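Local coordinates for protein xylooligosaccharide oxidase (Myceliophthora thermophila, PDB 5L6G) that oxidises the C1 hydroxyl of xylooligosaccharides and related sugars to lactones with bicovalently bound FAD, passing the electrons to oxygen to give hydrogen peroxide, at residues Gly397-Phe401 with Val464-Asn469. Coordinates in Å, arbitrary orientation, origin at the centre of the assembly. Residues are numbered along the deposited sequence.
Sequences GSYAF and VYYRQN
Gly397-Phe401 runs irregularly, without helix or strand, in the loop between strands 374-381 and 409-417, and passes the C-terminal end of helix 458-466. There Arg467 leaves the helix with positive phi (42/-117), and Gln468-Asn469 form a short 3-10 segment in which Asn469 N bonds Tyr466 O (2.9 Å). CA atoms come closest at Ala400-Tyr466 (5.4 Å) and Ser398-Asn469 (5.8 Å). Ala400 points its CB at the helix end, 3.4 Å from Tyr466 O. The Phe401 ring (chi1 m) turns its edge to Val464 O (CZ 3.5 Å) in the last helical turn; its CE1 also lies 4.0 Å from Arg467 CG. Two amides bind loop carbonyls: Asn469 (m) ND2 donates to Ser398 O (2.8 Å), and Gln468, with chi1 p and chi2 m, folds back so that NE2 donates to Ala400 O (2.9 Å). One water accepts from Asn469 ND2 (3.1 Å) and can donate to Tyr399 O (2.7 Å); a second accepts from Ala400 N (2.9 Å) and donates to Tyr465 O (2.8 Å). Beyond the pair, Ser398 OG bonds Ala209 O of helix 204-213, while Arg467 NE hydrogen-bonds Trp445 O and its side chain makes a cation-pi contact with Trp445. This buried contact thus joins the inter-strand loop to the berberine-like C-terminal region through uncharged amide-carbonyl and water-mediated bonds, together with Ala400 and Phe401 packing, and satisfies backbone polar groups in loop and helix end.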
loop_
_atom_site.group_PDB
_atom_site.type_symbol
_atom_site.label_atom_id
_atom_site.label_comp_id
_atom_site.label_asym_id
_atom_site.label_seq_id
_atom_site.Cartn_x
_atom_site.Cartn_y
_atom_site.Cartn_z
ATOM N N GLY A 397 -6.283 12.922 8.296
ATOM C CA GLY A 397 -6.761 12.106 7.178
ATOM C C GLY A 397 -7.443 10.845 7.663
ATOM O O GLY A 397 -7.311 10.479 8.825
ATOM N N SER A 398 -8.164 10.173 6.786
ATOM C CA SER A 398 -8.899 8.976 7.195
ATOM C C SER A 398 -7.977 7.803 7.509
ATOM O O SER A 398 -8.355 6.906 8.264
ATOM C CB SER A 398 -9.891 8.561 6.126
ATOM O OG SER A 398 -9.209 8.252 4.931
ATOM N N TYR A 399 -6.767 7.801 6.950
ATOM C CA TYR A 399 -5.791 6.767 7.293
ATOM C C TYR A 399 -5.678 6.682 8.837
ATOM O O TYR A 399 -5.430 7.684 9.497
ATOM C CB TYR A 399 -4.435 7.035 6.623
ATOM C CG TYR A 399 -3.416 5.969 6.971
ATOM C CD1 TYR A 399 -3.297 4.831 6.185
ATOM C CD2 TYR A 399 -2.583 6.102 8.075
ATOM C CE1 TYR A 399 -2.400 3.830 6.496
ATOM C CE2 TYR A 399 -1.666 5.093 8.409
ATOM C CZ TYR A 399 -1.588 3.961 7.609
ATOM O OH TYR A 399 -0.708 2.937 7.865
ATOM N N ALA A 400 -5.827 5.481 9.402
ATOM C CA ALA A 400 -6.184 5.347 10.817
ATOM C C ALA A 400 -5.019 5.259 11.787
ATOM O O ALA A 400 -5.191 5.423 12.992
ATOM C CB ALA A 400 -7.096 4.135 11.015
ATOM N N PHE A 401 -3.842 4.957 11.279
ATOM C CA PHE A 401 -2.778 4.447 12.129
ATOM C C PHE A 401 -1.647 5.447 12.314
ATOM O O PHE A 401 -0.568 5.295 11.749
ATOM C CB PHE A 401 -2.308 3.114 11.569
ATOM C CG PHE A 401 -3.445 2.157 11.314
ATOM C CD1 PHE A 401 -4.221 1.701 12.364
ATOM C CD2 PHE A 401 -3.749 1.736 10.052
ATOM C CE1 PHE A 401 -5.283 0.841 12.144
ATOM C CE2 PHE A 401 -4.812 0.872 9.825
ATOM C CZ PHE A 401 -5.575 0.423 10.864
ATOM N N VAL A 464 -11.490 -3.111 10.700
ATOM C CA VAL A 464 -10.065 -3.302 10.926
ATOM C C VAL A 464 -9.191 -2.394 10.074
ATOM O O VAL A 464 -8.087 -2.018 10.501
ATOM C CB VAL A 464 -9.627 -4.777 10.779
ATOM C CG1 VAL A 464 -10.351 -5.658 11.787
ATOM C CG2 VAL A 464 -9.791 -5.286 9.347
ATOM N N TYR A 465 -9.653 -2.057 8.869
ATOM C CA TYR A 465 -8.893 -1.176 7.991
ATOM C C TYR A 465 -8.917 0.276 8.423
ATOM O O TYR A 465 -7.922 0.968 8.256
ATOM C CB TYR A 465 -9.424 -1.230 6.555
ATOM C CG TYR A 465 -9.176 -2.497 5.768
ATOM C CD1 TYR A 465 -8.058 -3.307 5.976
ATOM C CD2 TYR A 465 -10.064 -2.863 4.756
ATOM C CE1 TYR A 465 -7.855 -4.469 5.218
ATOM C CE2 TYR A 465 -9.858 -4.001 3.994
ATOM C CZ TYR A 465 -8.762 -4.802 4.226
ATOM O OH TYR A 465 -8.600 -5.932 3.456
ATOM N N TYR A 466 -10.049 0.733 8.971
ATOM C CA TYR A 466 -10.271 2.146 9.251
ATOM C C TYR A 466 -10.539 2.510 10.715
ATOM O O TYR A 466 -10.465 3.705 11.081
ATOM C CB TYR A 466 -11.388 2.655 8.366
ATOM C CG TYR A 466 -11.154 2.365 6.911
ATOM C CD1 TYR A 466 -10.076 2.911 6.244
ATOM C CD2 TYR A 466 -11.997 1.505 6.214
ATOM C CE1 TYR A 466 -9.860 2.654 4.903
ATOM C CE2 TYR A 466 -11.792 1.240 4.875
ATOM C CZ TYR A 466 -10.718 1.800 4.224
ATOM O OH TYR A 466 -10.520 1.528 2.892
ATOM N N ARG A 467 -10.832 1.495 11.538
ATOM C CA ARG A 467 -10.977 1.634 12.983
ATOM C C ARG A 467 -11.760 2.891 13.374
ATOM O O ARG A 467 -12.923 3.022 13.011
ATOM C CB ARG A 467 -9.592 1.545 13.660
ATOM C CG ARG A 467 -8.973 0.148 13.652
ATOM C CD ARG A 467 -9.807 -0.799 14.517
ATOM N NE ARG A 467 -9.161 -2.088 14.794
ATOM C CZ ARG A 467 -9.812 -3.235 15.021
ATOM N NH1 ARG A 467 -11.146 -3.286 14.971
ATOM N NH2 ARG A 467 -9.130 -4.349 15.285
ATOM N N GLN A 468 -11.129 3.816 14.096
ATOM C CA GLN A 468 -11.843 4.932 14.676
ATOM C C GLN A 468 -12.358 5.926 13.625
ATOM O O GLN A 468 -13.181 6.770 13.930
ATOM C CB GLN A 468 -10.937 5.678 15.672
ATOM C CG GLN A 468 -9.867 6.547 15.011
ATOM C CD GLN A 468 -8.623 5.783 14.589
ATOM O OE1 GLN A 468 -8.564 4.558 14.684
ATOM N NE2 GLN A 468 -7.604 6.515 14.151
ATOM N N ASN A 469 -11.865 5.825 12.398
ATOM C CA ASN A 469 -12.299 6.717 11.326
ATOM C C ASN A 469 -13.434 6.167 10.468
ATOM O O ASN A 469 -13.953 6.871 9.585
ATOM C CB ASN A 469 -11.093 7.063 10.480
ATOM C CG ASN A 469 -10.131 7.934 11.225
ATOM O OD1 ASN A 469 -10.520 8.576 12.196
ATOM N ND2 ASN A 469 -8.885 7.961 10.806
HETATM O O HOH W 1 -6.143 9.136 11.679
HETATM O O HOH W 2 -6.580 3.354 7.593
#